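Local coordinates for protein lectin (Lotus tetragonolobus, PDB 2EIG) that probably binds L-fucose-containing carbohydrates as a calcium- and manganese-containing seed lectin of the legume family, at residues L14-Q17 with G18-I22; F85-P88 with W89-I93; I104-S107 with S108-Q111; I163-S167 with D168-L172. All coordinates share one frame; numbering follows the deposited sequence.

Interaction 1 of 4, residues L14-Q17 with G18-I22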
loop_
_atom_site.group_PDB
_atom_site.type_symbol
_atom_site.label_atom_id
_atom_site.label_comp_id
_atom_site.label_asym_id
_atom_site.label_seq_id
_atom_site.Cartn_x
_atom_site.Cartn_y
_atom_site.Cartn_z
ATOM N N LEU A 14 29.402 16.268 2.105
ATOM C CA LEU A 14 28.870 15.717 0.840
ATOM C C LEU A 14 29.974 15.303 -0.136
ATOM O O LEU A 14 31.116 15.753 -0.029
ATOM C CB LEU A 14 27.900 16.713 0.133
ATOM C CG LEU A 14 26.671 17.257 0.870
ATOM C CD1 LEU A 14 25.884 18.262 -0.057
ATOM C CD2 LEU A 14 25.730 16.141 1.333
ATOM N N ILE A 15 29.599 14.449 -1.088
ATOM C CA ILE A 15 30.429 14.090 -2.212
ATOM C C ILE A 15 29.794 14.719 -3.448
ATOM O O ILE A 15 28.584 14.572 -3.687
ATOM C CB ILE A 15 30.520 12.554 -2.418
ATOM C CG1 ILE A 15 31.173 11.872 -1.185
ATOM C CG2 ILE A 15 31.255 12.222 -3.731
ATOM C CD1 ILE A 15 30.923 10.335 -1.146
ATOM N N PHE A 16 30.599 15.464 -4.187
ATOM C CA PHE A 16 30.140 16.071 -5.422
ATOM C C PHE A 16 30.798 15.396 -6.592
ATOM O O PHE A 16 32.008 15.162 -6.563
ATOM C CB PHE A 16 30.507 17.546 -5.437
ATOM C CG PHE A 16 30.020 18.273 -4.278
ATOM C CD1 PHE A 16 28.796 18.910 -4.320
ATOM C CD2 PHE A 16 30.791 18.341 -3.111
ATOM C CE1 PHE A 16 28.324 19.585 -3.226
ATOM C CE2 PHE A 16 30.331 19.028 -2.007
ATOM C CZ PHE A 16 29.096 19.664 -2.068
ATOM N N GLN A 17 29.993 15.066 -7.604
ATOM C CA GLN A 17 30.463 14.374 -8.794
ATOM C C GLN A 17 29.904 15.125 -9.962
ATOM O O GLN A 17 28.832 15.724 -9.862
ATOM C CB GLN A 17 30.021 12.910 -8.842
ATOM C CG GLN A 17 30.216 12.193 -7.479
ATOM C CD GLN A 17 30.067 10.703 -7.589
ATOM O OE1 GLN A 17 30.272 9.947 -6.617
ATOM N NE2 GLN A 17 29.714 10.248 -8.781
ATOM N N GLY A 18 30.675 15.138 -11.032
ATOM C CA GLY A 18 30.355 15.866 -12.235
ATOM C C GLY A 18 30.228 17.356 -11.965
ATOM O O GLY A 18 31.093 17.977 -11.310
ATOM N N ASP A 19 29.119 17.908 -12.453
ATOM C CA ASP A 19 28.872 19.361 -12.448
ATOM C C ASP A 19 28.235 19.905 -11.187
ATOM O O ASP A 19 27.840 21.076 -11.135
ATOM C CB ASP A 19 28.134 19.748 -13.741
ATOM C CG ASP A 19 29.013 19.482 -14.965
ATOM O OD1 ASP A 19 28.751 18.600 -15.791
ATOM O OD2 ASP A 19 30.072 20.084 -15.018
ATOM N N ALA A 20 28.157 19.075 -10.143
ATOM C CA ALA A 20 27.585 19.555 -8.891
ATOM C C ALA A 20 28.614 20.369 -8.097
ATOM O O ALA A 20 29.719 19.905 -7.905
ATOM C CB ALA A 20 27.066 18.399 -8.045
ATOM N N LYS A 21 28.202 21.511 -7.557
ATOM C CA LYS A 21 29.120 22.431 -6.826
ATOM C C LYS A 21 28.327 23.236 -5.839
ATOM O O LYS A 21 27.142 23.518 -6.082
ATOM C CB LYS A 21 29.830 23.411 -7.779
ATOM C CG LYS A 21 30.566 22.809 -8.997
ATOM C CD LYS A 21 31.839 22.117 -8.570
ATOM C CE LYS A 21 32.567 21.461 -9.713
ATOM N NZ LYS A 21 33.630 20.679 -9.038
ATOM N N ILE A 22 28.941 23.605 -4.709
ATOM C CA ILE A 22 28.345 24.665 -3.874
ATOM C C ILE A 22 28.458 25.941 -4.722
ATOM O O ILE A 22 29.522 26.193 -5.293
ATOM C CB ILE A 22 29.060 24.837 -2.483
ATOM C CG1 ILE A 22 29.090 23.519 -1.691
ATOM C CG2 ILE A 22 28.387 25.938 -1.641
ATOM C CD1 ILE A 22 27.744 22.838 -1.566
#
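The ring of Phe-16 lies against Ala-20 and Ile-22 in a local, mostly apolar contact round a type II' beta turn, at the surface where the chain leaves strand 14-18. With CG beside the backbone N and anti to the carbonyl carbon (chi1 -55°), the ring leans against the returning chain. Phe-16 CD1 sits 4.1 Å from Ala-20 CB, and Phe-16 CZ meets Ile-22 CD1 at 3.5 Å, the two side chains crossing at a slant. A flat ring suits this place because it can reach both partners at once, and the small methyl of Ala-20 lets that chain come close. There is a polar cost: the carbonyl O of Ala-20 lies 3.5 Å from Phe-16 CB, buried with no partner in the model. The turn itself runs from Gln-17 to Ala-20 and is closed by a weak bond of 3.4 Å from Ala-20 N to Gln-17 O. Gly-18 takes the first inner corner with a positive phi (60°), a shape that glycine adopts easily. Gln-17 points away, its extended chain reaching Glu-92 and Ile-93. Strand 14-18, one of the two outermost strands of the seven-stranded sheet within this chain, pairs with strand 39-50, whereas strand 21-23 joins strand 27-29 of the other sheet, so the turn carries the chain between sheets.

Interaction 2 of 4, residues F85-P88 with W89-I93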
loop_
_atom_site.group_PDB
_atom_site.type_symbol
_atom_site.label_atom_id
_atom_site.label_comp_id
_atom_site.label_asym_id
_atom_site.label_seq_id
_atom_site.Cartn_x
_atom_site.Cartn_y
_atom_site.Cartn_z
ATOM N N PHE A 85 17.590 10.380 -4.753
ATOM C CA PHE A 85 17.804 8.965 -4.971
ATOM C C PHE A 85 18.656 8.249 -3.903
ATOM O O PHE A 85 19.532 8.847 -3.242
ATOM C CB PHE A 85 18.321 8.644 -6.406
ATOM C CG PHE A 85 19.826 8.847 -6.637
ATOM C CD1 PHE A 85 20.617 7.777 -6.981
ATOM C CD2 PHE A 85 20.410 10.124 -6.629
ATOM C CE1 PHE A 85 21.995 7.924 -7.281
ATOM C CE2 PHE A 85 21.810 10.290 -6.894
ATOM C CZ PHE A 85 22.589 9.197 -7.245
ATOM N N LEU A 86 18.300 6.982 -3.720
ATOM C CA LEU A 86 19.077 5.973 -3.043
ATOM C C LEU A 86 19.664 5.043 -4.080
ATOM O O LEU A 86 18.958 4.586 -5.040
ATOM C CB LEU A 86 18.185 5.120 -2.134
ATOM C CG LEU A 86 17.747 5.745 -0.808
ATOM C CD1 LEU A 86 16.894 6.969 -1.071
ATOM C CD2 LEU A 86 16.912 4.708 -0.043
ATOM N N ALA A 87 20.934 4.748 -3.893
ATOM C CA ALA A 87 21.671 3.834 -4.773
ATOM C C ALA A 87 22.729 3.080 -3.942
ATOM O O ALA A 87 23.181 3.604 -2.914
ATOM C CB ALA A 87 22.298 4.573 -5.887
ATOM N N PRO A 88 23.137 1.878 -4.406
ATOM C CA PRO A 88 24.142 1.115 -3.736
ATOM C C PRO A 88 25.304 1.997 -3.399
ATOM O O PRO A 88 25.822 2.739 -4.242
ATOM C CB PRO A 88 24.554 0.074 -4.809
ATOM C CG PRO A 88 23.255 -0.224 -5.446
ATOM C CD PRO A 88 22.708 1.188 -5.643
ATOM N N TRP A 89 25.708 1.957 -2.148
ATOM C CA TRP A 89 26.920 2.693 -1.789
ATOM C C TRP A 89 28.115 2.235 -2.676
ATOM O O TRP A 89 28.277 1.051 -2.963
ATOM C CB TRP A 89 27.207 2.622 -0.294
ATOM C CG TRP A 89 28.396 3.448 0.038
ATOM C CD1 TRP A 89 29.685 3.007 0.184
ATOM C CD2 TRP A 89 28.430 4.877 0.202
ATOM N NE1 TRP A 89 30.514 4.072 0.461
ATOM C CE2 TRP A 89 29.771 5.231 0.483
ATOM C CE3 TRP A 89 27.457 5.899 0.125
ATOM C CZ2 TRP A 89 30.159 6.573 0.712
ATOM C CZ3 TRP A 89 27.843 7.208 0.372
ATOM C CH2 TRP A 89 29.171 7.530 0.688
ATOM N N GLY A 90 28.912 3.193 -3.133
ATOM C CA GLY A 90 29.914 2.931 -4.140
ATOM C C GLY A 90 29.403 3.207 -5.557
ATOM O O GLY A 90 30.172 3.026 -6.493
ATOM N N THR A 91 28.106 3.589 -5.699
ATOM C CA THR A 91 27.469 4.254 -6.897
ATOM C C THR A 91 28.520 5.219 -7.518
ATOM O O THR A 91 29.158 5.974 -6.791
ATOM C CB THR A 91 25.952 5.044 -6.525
ATOM O OG1 THR A 91 25.747 6.330 -7.172
ATOM C CG2 THR A 91 25.699 5.356 -5.050
ATOM N N GLU A 92 28.782 5.132 -8.827
ATOM C CA GLU A 92 29.383 6.284 -9.534
ATOM C C GLU A 92 28.330 6.725 -10.523
ATOM O O GLU A 92 27.319 6.034 -10.678
ATOM C CB GLU A 92 30.694 5.934 -10.271
ATOM C CG GLU A 92 31.893 5.556 -9.376
ATOM C CD GLU A 92 32.277 6.633 -8.396
ATOM O OE1 GLU A 92 33.045 6.305 -7.465
ATOM O OE2 GLU A 92 31.831 7.794 -8.533
ATOM N N ILE A 93 28.532 7.875 -11.157
ATOM C CA ILE A 93 27.653 8.351 -12.194
ATOM C C ILE A 93 27.649 7.257 -13.254
ATOM O O ILE A 93 28.702 6.891 -13.756
ATOM C CB ILE A 93 28.159 9.682 -12.769
ATOM C CG1 ILE A 93 27.961 10.807 -11.718
ATOM C CG2 ILE A 93 27.532 9.996 -14.176
ATOM C CD1 ILE A 93 28.506 12.153 -12.139
#
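Thr-91 folds back against Ala-87 and Phe-85 across a type II beta turn, Pro-88 to Thr-91, which ends strand 81-88 of the legume lectin's seven-stranded sheet. Thr-91 N bonds to Pro-88 O over 2.8 Å, although the position of that oxygen is less sure because the threonine methyl is modelled too close to it. The threonine's chi1 of 140° lies away from the staggered positions, and its exact rotation is likewise doubtful. Thr-91 CB rests 3.7 Å from Ala-87 CB, where the short alanine lets the returning chain come close. Proline, with no N-H to give, suits the last place of the strand, and its ring packs on Leu-196 and Pro-197. Gly-90 stands at the second inner corner with a positive phi, where a side chain would press on the preceding carbonyl. Trp-89 directs its side chain off the turn, CG trans to the backbone N (chi1 -177°), and touches Ser-201, Pro-48 and Ile-15, on three strands of the sheet. Phe-85, whose CG stands between the backbone N and the carbonyl carbon (chi1 81°), is buried among Leu-44 and Ile-104 and meets His-42 edge-to-face. Toward the turn its ring offers its rim: Phe-85 CE1 lies 4.1 Å from Thr-91 OG1, with the hydroxyl near the ring plane.

Interaction 3 of 4, residues I104-S107 with S108-Q111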
loop_
_atom_site.group_PDB
_atom_site.type_symbol
_atom_site.label_atom_id
_atom_site.label_comp_id
_atom_site.label_asym_id
_atom_site.label_seq_id
_atom_site.Cartn_x
_atom_site.Cartn_y
_atom_site.Cartn_z
ATOM N N ILE A 104 21.089 8.599 -13.387
ATOM C CA ILE A 104 20.785 7.444 -12.497
ATOM C C ILE A 104 20.641 6.117 -13.253
ATOM O O ILE A 104 20.796 5.046 -12.688
ATOM C CB ILE A 104 19.543 7.674 -11.605
ATOM C CG1 ILE A 104 18.272 7.962 -12.444
ATOM C CG2 ILE A 104 19.846 8.790 -10.529
ATOM C CD1 ILE A 104 17.014 8.287 -11.650
ATOM N N THR A 105 20.345 6.198 -14.527
ATOM C CA THR A 105 20.106 4.995 -15.326
ATOM C C THR A 105 21.169 4.923 -16.404
ATOM O O THR A 105 21.294 5.840 -17.191
ATOM C CB THR A 105 18.691 5.051 -15.960
ATOM O OG1 THR A 105 17.712 4.847 -14.926
ATOM C CG2 THR A 105 18.503 3.981 -17.068
ATOM N N ASP A 106 21.907 3.820 -16.431
ATOM C CA ASP A 106 22.674 3.414 -17.579
ATOM C C ASP A 106 21.678 2.860 -18.621
ATOM O O ASP A 106 21.082 1.786 -18.421
ATOM C CB ASP A 106 23.641 2.314 -17.159
ATOM C CG ASP A 106 24.493 1.777 -18.312
ATOM O OD1 ASP A 106 25.489 1.117 -18.004
ATOM O OD2 ASP A 106 24.198 1.994 -19.499
ATOM N N SER A 107 21.530 3.589 -19.725
ATOM C CA SER A 107 20.541 3.298 -20.741
ATOM C C SER A 107 20.811 1.997 -21.487
ATOM O O SER A 107 19.887 1.463 -22.101
ATOM C CB SER A 107 20.402 4.453 -21.757
ATOM O OG SER A 107 21.515 4.511 -22.611
ATOM N N SER A 108 22.039 1.475 -21.378
ATOM C CA SER A 108 22.433 0.244 -22.075
ATOM C C SER A 108 22.469 -0.963 -21.149
ATOM O O SER A 108 23.200 -1.884 -21.401
ATOM C CB SER A 108 23.824 0.394 -22.695
ATOM O OG SER A 108 23.888 1.459 -23.612
ATOM N N ASN A 109 21.657 -0.914 -20.097
ATOM C CA ASN A 109 21.597 -1.817 -18.944
ATOM C C ASN A 109 20.205 -1.365 -18.412
ATOM O O ASN A 109 19.805 -0.292 -18.801
ATOM C CB ASN A 109 22.671 -1.345 -17.992
ATOM C CG ASN A 109 23.059 -2.352 -17.014
ATOM O OD1 ASN A 109 23.186 -2.061 -15.848
ATOM N ND2 ASN A 109 23.317 -3.549 -17.474
ATOM N N SER A 110 19.401 -2.039 -17.602
ATOM C CA SER A 110 19.268 -3.459 -17.197
ATOM C C SER A 110 19.553 -3.840 -15.763
ATOM O O SER A 110 18.708 -4.429 -15.082
ATOM C CB SER A 110 19.910 -4.451 -18.100
ATOM O OG SER A 110 18.966 -5.517 -18.092
ATOM N N GLN A 111 20.771 -3.596 -15.339
ATOM C CA GLN A 111 21.165 -3.876 -13.982
ATOM C C GLN A 111 20.906 -2.649 -13.107
ATOM O O GLN A 111 21.294 -2.633 -11.929
ATOM C CB GLN A 111 22.643 -4.295 -13.932
ATOM C CG GLN A 111 22.906 -5.662 -14.574
ATOM C CD GLN A 111 21.983 -6.717 -13.990
ATOM O OE1 GLN A 111 22.240 -7.159 -12.936
ATOM N NE2 GLN A 111 20.843 -7.037 -14.660
#
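Asp-106 accepts the N-H of Ser-108 on its carboxylate, OD2 to N 2.9 Å with 154° at the hydrogen, a somewhat bent bond that closes an Asx turn. The donor arrives on the anti side of OD2, 35° out of the carboxylate plane. The carboxylate reaches it because CG stands opposite the backbone N and beside the carbonyl carbon, leaning over the chain as it bends. Aspartate suits this first position, since its short side chain can reach back to the N-H two residues on. A weak bond of 3.2 Å from Asn-109 N to Asp-106 O spans a type I beta turn over the same residues; it is doubtful in detail, because Asp-106 O and Asn-109 O are modelled 2.5 Å apart. Asp-106 N is held by Asn-112 OD1. Serine suits the corner at 107 because its hydroxyl can bond, weakly, with Asn-96 O; Ser-108 is exposed, where a small polar side chain is at home. The side chain of Ser-107 is about 12 Å from the calcium ion. Packing is modest: Asp-106 CG touches Asn-109 CB at 3.6 Å, the side chains crossing at about a right angle with flat groups turned 43° apart. The peptide between Asn-109 and Ser-110 is modelled cis, unusual without a proline. Here Ser-110 OG of the second subunit bonds with Asn-109 O, while Gln-111 packs on Trp-126 of that subunit. The whole is an Asx turn nested in a type I turn, in a subunit-contacting loop between strands 81-88 and 115-120.

Interaction 4 of 4, residues I163-S167 with D168-L172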
loop_
_atom_site.group_PDB
_atom_site.type_symbol
_atom_site.label_atom_id
_atom_site.label_comp_id
_atom_site.label_asym_id
_atom_site.label_seq_id
_atom_site.Cartn_x
_atom_site.Cartn_y
_atom_site.Cartn_z
ATOM N N ILE A 163 9.819 13.664 1.543
ATOM C CA ILE A 163 9.718 12.259 1.180
ATOM C C ILE A 163 9.769 11.447 2.453
ATOM O O ILE A 163 10.641 11.639 3.321
ATOM C CB ILE A 163 10.859 11.871 0.225
ATOM C CG1 ILE A 163 10.778 12.690 -1.098
ATOM C CG2 ILE A 163 10.875 10.342 -0.043
ATOM C CD1 ILE A 163 12.057 12.615 -1.914
ATOM N N ILE A 164 8.807 10.568 2.624
ATOM C CA ILE A 164 8.812 9.769 3.849
ATOM C C ILE A 164 8.878 8.357 3.333
ATOM O O ILE A 164 8.138 8.022 2.432
ATOM C CB ILE A 164 7.542 9.946 4.727
ATOM C CG1 ILE A 164 7.479 11.346 5.346
ATOM C CG2 ILE A 164 7.509 8.895 5.872
ATOM C CD1 ILE A 164 6.145 11.648 6.082
ATOM N N TYR A 165 9.811 7.570 3.860
ATOM C CA TYR A 165 9.752 6.130 3.708
ATOM C C TYR A 165 9.351 5.496 5.012
ATOM O O TYR A 165 10.088 5.549 5.989
ATOM C CB TYR A 165 11.097 5.561 3.229
ATOM C CG TYR A 165 10.972 4.084 2.885
ATOM C CD1 TYR A 165 10.329 3.663 1.719
ATOM C CD2 TYR A 165 11.436 3.119 3.764
ATOM C CE1 TYR A 165 10.167 2.316 1.460
ATOM C CE2 TYR A 165 11.316 1.779 3.503
ATOM C CZ TYR A 165 10.687 1.380 2.362
ATOM O OH TYR A 165 10.602 0.038 2.151
ATOM N N ASP A 166 8.218 4.834 5.017
ATOM C CA ASP A 166 7.806 4.099 6.198
ATOM C C ASP A 166 8.164 2.609 6.064
ATOM O O ASP A 166 7.522 1.909 5.318
ATOM C CB ASP A 166 6.307 4.281 6.438
ATOM C CG ASP A 166 5.797 3.384 7.553
ATOM O OD1 ASP A 166 6.560 3.140 8.482
ATOM O OD2 ASP A 166 4.659 2.906 7.483
ATOM N N SER A 167 9.212 2.156 6.756
ATOM C CA SER A 167 9.621 0.747 6.700
ATOM C C SER A 167 8.523 -0.204 7.182
ATOM O O SER A 167 8.412 -1.297 6.676
ATOM C CB SER A 167 10.911 0.495 7.506
ATOM O OG SER A 167 10.738 0.845 8.871
ATOM N N ASP A 168 7.669 0.243 8.106
ATOM C CA ASP A 168 6.536 -0.590 8.550
ATOM C C ASP A 168 5.653 -1.117 7.407
ATOM O O ASP A 168 5.377 -2.302 7.363
ATOM C CB ASP A 168 5.705 0.113 9.645
ATOM C CG ASP A 168 4.561 -0.771 10.209
ATOM O OD1 ASP A 168 4.424 -0.762 11.457
ATOM O OD2 ASP A 168 3.787 -1.456 9.450
ATOM N N THR A 169 5.208 -0.249 6.495
ATOM C CA THR A 169 4.285 -0.646 5.410
ATOM C C THR A 169 5.009 -0.670 4.057
ATOM O O THR A 169 4.433 -1.049 3.031
ATOM C CB THR A 169 3.120 0.362 5.260
ATOM O OG1 THR A 169 3.673 1.675 5.091
ATOM C CG2 THR A 169 2.243 0.343 6.489
ATOM N N LYS A 170 6.262 -0.242 4.083
ATOM C CA LYS A 170 7.128 -0.267 2.919
ATOM C C LYS A 170 6.689 0.778 1.910
ATOM O O LYS A 170 6.792 0.552 0.742
ATOM C CB LYS A 170 7.169 -1.679 2.276
ATOM C CG LYS A 170 8.309 -2.601 2.737
ATOM C CD LYS A 170 8.261 -3.002 4.191
ATOM C CE LYS A 170 7.383 -4.248 4.410
ATOM N NZ LYS A 170 7.342 -4.666 5.862
ATOM N N ILE A 171 6.242 1.940 2.359
ATOM C CA ILE A 171 5.698 2.911 1.415
ATOM C C ILE A 171 6.591 4.143 1.382
ATOM O O ILE A 171 6.913 4.710 2.410
ATOM C CB ILE A 171 4.190 3.265 1.743
ATOM C CG1 ILE A 171 3.293 2.025 1.478
ATOM C CG2 ILE A 171 3.696 4.416 0.853
ATOM C CD1 ILE A 171 2.013 1.978 2.273
ATOM N N LEU A 172 7.012 4.516 0.189
ATOM C CA LEU A 172 7.685 5.787 -0.058
ATOM C C LEU A 172 6.645 6.814 -0.518
ATOM O O LEU A 172 5.967 6.592 -1.507
ATOM C CB LEU A 172 8.770 5.587 -1.118
ATOM C CG LEU A 172 9.638 6.801 -1.505
ATOM C CD1 LEU A 172 10.661 6.999 -0.440
ATOM C CD2 LEU A 172 10.316 6.580 -2.845
#
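Asp-166 and Thr-169 cross at about a right angle, the threonine hydroxyl OG1 giving its hydrogen to Asp-166 OD2 over 2.9 Å from above the carboxylate plane, 39° out of it. Asp-168 lies alongside Asp-166, pointing the same way, and Asp-168 N bonds weakly to Asp-166 OD1 (3.1 Å). These polar groups gather at the turn of the hairpin of strands 159-166 and 171-178, which includes a G1 beta bulge: Lys-170, at positive phi, and Ile-171 both face Asp-166. Asp-166 N meets Ile-171 O at 2.9 Å, and Asp-166 O receives the N of Ile-171, with weak bonds from Lys-170 and Thr-169. On the face away from Asp-166, the ring of Tyr-165 presents its edge, in plane, to Leu-172: Tyr-165 CD1 stands 3.8 Å from Leu-172 CB. Tyr-165 crosses the bent chain of Lys-170 obliquely, its OH 3.5 Å from Lys-170 CG, and that hydroxyl is held by Ile-190 O and Leu-192 N. Farther in, Ile-163 CG2 presses on Leu-172 CD1 at 3.4 Å, a tight fit of branched side chains suited to the interior. The acids have outside partners. Lys-147 of the third subunit forms salt bridges with both Asp-166 and Asp-168, and Thr-185 of that subunit bonds to Asp-166 OD1, so two neighbouring negative charges are probably balanced by the lysine of the neighbouring subunit.

Interaction 4 is the buried one, joining two strands of the eight-stranded sheet, which interaction 1 also reaches; interaction 2 is partly buried, and interactions 1 and 3 lie at the surface. Interactions 1 and 2 meet through the seven-stranded sheet: Ile-15 CD1 rests 3.8 Å from Trp-89 CH2. Interaction 2 in turn reaches interaction 3, where Phe-85 packs on Ile-104, whereas interaction 4 touches none of the others. Apolar packing prevails in interaction 1, a backbone turn bond with close small side chains in interaction 2, and backbone-to-acid bonding in interaction 3. Interaction 4 pairs apolar packing on one face with acid bonds on the other. Interactions 3 and 4 both engage other subunits, the former by hydroxyl and backbone bonds, the latter by salt bridges and hydrogen bonds.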